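Local coordinates for protein prefoldin beta subunit 1 (Thermococcus sp., PDB 2ZQM) that acts as a molecular chaperone that can stabilise a range of proteins and seems to serve archaeal de novo protein folding without ATP, at residues Ala42-Glu47 with Leu75-Ile79. Sequence-based numbering, arbitrary orientation.
Sequences ALDEIE and LKEKI
The carboxylate of Glu47 is the one flat side-chain group that meets a partner here: Lys76 arrives in front of OE2, and neither face is covered by residues 75-79. The contact belongs to the antiparallel coiled coil of the prefoldin fold, whose two long helices pack near the end that carries the β-hairpin, their short segments at 160° with axes 10.6 Å apart. Lys76 CE lies 3.8 Å from Glu47 OE2, while Lys76 NZ, 4.3 Å from Glu47 OE2, almost prolongs the line of the CD-OE2 bond; the opposite charges attract weakly at best, short of a salt bridge. The extended chains of the two residues run nearly perpendicular to each other. Leu43 and Leu75 lie alongside each other, pointing opposite ways. With its CG anti to the carbonyl carbon (chi1 -88°), Leu75 drives CD1 against the opposing backbone, 3.7 Å from Leu43 CA, and Ile46 CG1 approaches the same methyl, Leu75 CD1, at 4.1 Å. The second methyl of Leu75, CD2, rests on Ala42 CB at 4.1 Å. Ala42, Ile46 and Leu75 also pack on Val59 or Leu62 of the second subunit, so this apolar patch joins the coiled coil to another copy of the protein, whereas Val72 extends it along helix 68-111. No hydrogen bond joins the two segments. Leu43, its CG anti to the backbone N (chi1 172°), extends to the following turn of helix 68-111, where Ile79 crosses it nearly perpendicularly and Ile79 CD1 meets Leu43 CD2 at 3.5 Å.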
loop_
_atom_site.group_PDB
_atom_site.type_symbol
_atom_site.label_atom_id
_atom_site.label_comp_id
_atom_site.label_asym_id
_atom_site.label_seq_id
_atom_site.Cartn_x
_atom_site.Cartn_y
_atom_site.Cartn_z
ATOM N N ALA A 42 -16.946 9.761 12.775
ATOM C CA ALA A 42 -16.679 9.152 14.070
ATOM C C ALA A 42 -17.197 10.037 15.212
ATOM O O ALA A 42 -17.764 9.543 16.182
ATOM C CB ALA A 42 -15.178 8.916 14.226
ATOM N N LEU A 43 -16.989 11.347 15.106
ATOM C CA LEU A 43 -17.449 12.267 16.148
ATOM C C LEU A 43 -18.970 12.265 16.230
ATOM O O LEU A 43 -19.556 12.292 17.318
ATOM C CB LEU A 43 -16.974 13.692 15.853
ATOM C CG LEU A 43 -17.546 14.787 16.761
ATOM C CD1 LEU A 43 -17.159 14.520 18.208
ATOM C CD2 LEU A 43 -17.037 16.150 16.316
ATOM N N ASP A 44 -19.597 12.266 15.062
ATOM C CA ASP A 44 -21.049 12.263 14.961
ATOM C C ASP A 44 -21.566 11.045 15.730
ATOM O O ASP A 44 -22.458 11.158 16.572
ATOM C CB ASP A 44 -21.445 12.184 13.478
ATOM C CG ASP A 44 -22.803 12.809 13.183
ATOM O OD1 ASP A 44 -23.290 12.640 12.039
ATOM O OD2 ASP A 44 -23.379 13.470 14.078
ATOM N N GLU A 45 -20.980 9.882 15.450
ATOM C CA GLU A 45 -21.385 8.654 16.106
ATOM C C GLU A 45 -21.121 8.636 17.594
ATOM O O GLU A 45 -21.970 8.199 18.368
ATOM C CB GLU A 45 -20.708 7.450 15.441
ATOM C CG GLU A 45 -20.842 6.161 16.246
ATOM C CD GLU A 45 -20.885 4.911 15.378
ATOM O OE1 GLU A 45 -20.423 4.962 14.215
ATOM O OE2 GLU A 45 -21.376 3.873 15.871
ATOM N N ILE A 46 -19.961 9.119 18.021
ATOM C CA ILE A 46 -19.670 9.109 19.447
ATOM C C ILE A 46 -20.581 10.099 20.174
ATOM O O ILE A 46 -21.024 9.849 21.290
ATOM C CB ILE A 46 -18.177 9.453 19.729
ATOM C CG1 ILE A 46 -17.279 8.346 19.154
ATOM C CG2 ILE A 46 -17.939 9.641 21.238
ATOM C CD1 ILE A 46 -17.523 6.967 19.744
ATOM N N GLU A 47 -20.872 11.223 19.542
ATOM C CA GLU A 47 -21.721 12.197 20.197
ATOM C C GLU A 47 -23.143 11.687 20.406
ATOM O O GLU A 47 -23.838 12.151 21.312
ATOM C CB GLU A 47 -21.722 13.504 19.412
ATOM C CG GLU A 47 -20.393 14.233 19.547
ATOM C CD GLU A 47 -20.425 15.627 18.979
ATOM O OE1 GLU A 47 -21.101 15.828 17.955
ATOM O OE2 GLU A 47 -19.764 16.517 19.549
ATOM N N LEU A 75 -11.480 13.917 19.362
ATOM C CA LEU A 75 -11.935 13.905 17.975
ATOM C C LEU A 75 -12.103 15.346 17.488
ATOM O O LEU A 75 -11.793 15.656 16.346
ATOM C CB LEU A 75 -13.260 13.147 17.837
ATOM C CG LEU A 75 -13.094 11.643 17.616
ATOM C CD1 LEU A 75 -14.433 10.938 17.865
ATOM C CD2 LEU A 75 -12.595 11.398 16.210
ATOM N N LYS A 76 -12.603 16.226 18.350
ATOM C CA LYS A 76 -12.748 17.628 17.944
ATOM C C LYS A 76 -11.384 18.200 17.601
ATOM O O LYS A 76 -11.228 18.958 16.625
ATOM C CB LYS A 76 -13.373 18.460 19.070
ATOM C CG LYS A 76 -14.862 18.205 19.229
ATOM C CD LYS A 76 -15.436 18.936 20.424
ATOM C CE LYS A 76 -16.969 18.882 20.405
ATOM N NZ LYS A 76 -17.525 19.646 21.560
ATOM N N GLU A 77 -10.388 17.843 18.405
ATOM C CA GLU A 77 -9.044 18.339 18.153
ATOM C C GLU A 77 -8.496 17.810 16.829
ATOM O O GLU A 77 -7.851 18.538 16.075
ATOM C CB GLU A 77 -8.116 17.956 19.314
ATOM C CG GLU A 77 -8.401 18.783 20.558
ATOM C CD GLU A 77 -7.639 18.295 21.755
ATOM O OE1 GLU A 77 -6.549 17.735 21.553
ATOM O OE2 GLU A 77 -8.121 18.480 22.893
ATOM N N LYS A 78 -8.752 16.540 16.544
ATOM C CA LYS A 78 -8.286 15.956 15.298
ATOM C C LYS A 78 -8.916 16.691 14.122
ATOM O O LYS A 78 -8.254 16.992 13.123
ATOM C CB LYS A 78 -8.662 14.466 15.222
ATOM C CG LYS A 78 -8.183 13.822 13.926
ATOM C CD LYS A 78 -8.416 12.314 13.891
ATOM C CE LYS A 78 -7.841 11.714 12.608
ATOM N NZ LYS A 78 -8.140 10.256 12.456
ATOM N N ILE A 79 -10.210 16.957 14.232
ATOM C CA ILE A 79 -10.926 17.662 13.178
ATOM C C ILE A 79 -10.394 19.089 13.032
ATOM O O ILE A 79 -10.212 19.588 11.921
ATOM C CB ILE A 79 -12.431 17.702 13.500
ATOM C CG1 ILE A 79 -13.015 16.297 13.325
ATOM C CG2 ILE A 79 -13.135 18.723 12.619
ATOM C CD1 ILE A 79 -14.320 16.085 14.082
#